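Lysine-specific demethylase REF6 (Arabidopsis thaliana, PDB 6A57) removes methyl groups from a di- or trimethylated lysine of histone H3, activating gene expression, and binds DNA sequence-specifically through C2H2 zinc fingers. Local coordinates at the interface of chains A and B. Coordinates in Å, arbitrary orientation; residue numbers count along the deposited sequence, not the author numbering. Chains: chain A/B, Lysine-specific demethylase REF6.

The interface of chains A and B. Residues chain A 52-56; chain B 52-56.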
loop_
_atom_site.group_PDB
_atom_site.type_symbol
_atom_site.label_atom_id
_atom_site.label_comp_id
_atom_site.label_asym_id
_atom_site.label_seq_id
_atom_site.Cartn_x
_atom_site.Cartn_y
_atom_site.Cartn_z
ATOM N N GLY A 52 7.040 5.393 0.581
ATOM C CA GLY A 52 6.638 3.980 0.585
ATOM C C GLY A 52 5.185 3.692 0.229
ATOM O O GLY A 52 4.845 2.545 -0.052
ATOM N N CYS A 53 4.328 4.719 0.237
ATOM C CA CYS A 53 2.906 4.566 -0.083
ATOM C C CYS A 53 2.662 4.857 -1.573
ATOM O O CYS A 53 2.722 3.934 -2.395
ATOM C CB CYS A 53 2.059 5.443 0.851
ATOM S SG CYS A 53 0.285 5.323 0.576
ATOM N N GLY A 54 2.431 6.122 -1.928
ATOM C CA GLY A 54 2.249 6.522 -3.328
ATOM C C GLY A 54 0.980 6.008 -3.987
ATOM O O GLY A 54 0.943 5.826 -5.207
ATOM N N LYS A 55 -0.061 5.785 -3.186
ATOM C CA LYS A 55 -1.323 5.258 -3.688
ATOM C C LYS A 55 -2.150 6.379 -4.298
ATOM O O LYS A 55 -2.177 7.480 -3.758
ATOM C CB LYS A 55 -2.129 4.599 -2.564
ATOM C CG LYS A 55 -1.582 3.256 -2.100
ATOM C CD LYS A 55 -2.510 2.612 -1.082
ATOM C CE LYS A 55 -2.136 1.169 -0.807
ATOM N NZ LYS A 55 -3.270 0.414 -0.209
ATOM N N ASN A 56 -2.815 6.079 -5.417
ATOM C CA ASN A 56 -3.824 6.963 -6.011
ATOM C C ASN A 56 -5.144 6.769 -5.285
ATOM O O ASN A 56 -5.416 5.686 -4.770
ATOM C CB ASN A 56 -4.026 6.652 -7.492
ATOM C CG ASN A 56 -2.760 6.821 -8.298
ATOM O OD1 ASN A 56 -2.189 7.907 -8.351
ATOM N ND2 ASN A 56 -2.310 5.743 -8.928
ATOM N N GLY B 52 -7.443 -2.526 -4.149
ATOM C CA GLY B 52 -6.892 -2.174 -2.833
ATOM C C GLY B 52 -5.478 -1.606 -2.826
ATOM O O GLY B 52 -5.056 -1.042 -1.817
ATOM N N CYS B 53 -4.745 -1.747 -3.935
ATOM C CA CYS B 53 -3.372 -1.247 -4.046
ATOM C C CYS B 53 -3.366 0.159 -4.668
ATOM O O CYS B 53 -3.437 1.153 -3.935
ATOM C CB CYS B 53 -2.507 -2.254 -4.819
ATOM S SG CYS B 53 -0.785 -1.767 -5.001
ATOM N N GLY B 54 -3.325 0.249 -5.998
ATOM C CA GLY B 54 -3.381 1.537 -6.699
ATOM C C GLY B 54 -2.165 2.428 -6.509
ATOM O O GLY B 54 -2.274 3.654 -6.590
ATOM N N LYS B 55 -1.006 1.815 -6.270
ATOM C CA LYS B 55 0.226 2.556 -6.035
ATOM C C LYS B 55 0.835 2.989 -7.359
ATOM O O LYS B 55 0.814 2.225 -8.318
ATOM C CB LYS B 55 1.244 1.700 -5.274
ATOM C CG LYS B 55 0.915 1.488 -3.803
ATOM C CD LYS B 55 2.038 0.746 -3.095
ATOM C CE LYS B 55 1.866 0.757 -1.589
ATOM N NZ LYS B 55 3.146 0.469 -0.889
ATOM N N ASN B 56 1.369 4.213 -7.389
ATOM C CA ASN B 56 2.186 4.704 -8.506
ATOM C C ASN B 56 3.605 4.187 -8.347
ATOM O O ASN B 56 4.062 3.957 -7.230
ATOM C CB ASN B 56 2.217 6.230 -8.536
ATOM C CG ASN B 56 0.843 6.834 -8.693
ATOM O OD1 ASN B 56 0.154 6.583 -9.679
ATOM N ND2 ASN B 56 0.431 7.635 -7.718
#
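The carboxamides of A:Asn56 and B:Asn56 cross at about a right angle, each giving and taking a hydrogen bond. ND2 of A:Asn56 lies 2.7 Å from OD1 of B:Asn56, and the two-fold symmetry supplies the reverse bond. The amide planes are turned 69° apart, and each donor, although its acceptor lies nearly in its own amide plane, reaches that oxygen from above the carbonyl plane, off the lone pairs. Asparagine suits this self-pairing because one short side chain carries both donor and acceptor. An alanine at A:Asn56 would probably leave the B:Asn56 carboxamide without its mate and free to turn.

Backbone bonds flank the amide pair. The nitrogen of A:Asn56 donates to the carbonyl O of B:Gly54 at 2.7 Å, almost straight at the hydrogen (177°); with its twin it closes a short antiparallel bridge centred on A:Lys55 and B:Lys55. A:Gly54, with positive phi and no side chain, lets the chain turn here.

Lysine's long, flexible chain lays methylenes past the carbonyl O of B:Cys53 while its terminal amine donates beyond. With CG anti to its own carbonyl carbon (chi1 -73°) and the chain extended, A:Lys55 carries NZ to the carbonyl O of B:Gly52, 2.8 Å away and in the carbonyl plane. Its CG packs 3.5 Å from CG of B:Lys55. The two side chains cross obliquely and leave their NZ atoms 6.5 Å apart, which would probably limit repulsion between like charges.

REF6 forms homooligomers, but this two-fold contact may not be the one they use. The chain is REF6's C-terminal zinc-finger region, needed for DNA binding but dispensable for demethylation; the patch is loop, ahead of helix 60-66 in the second C2H2 finger, whose zinc ligands include A:Cys53.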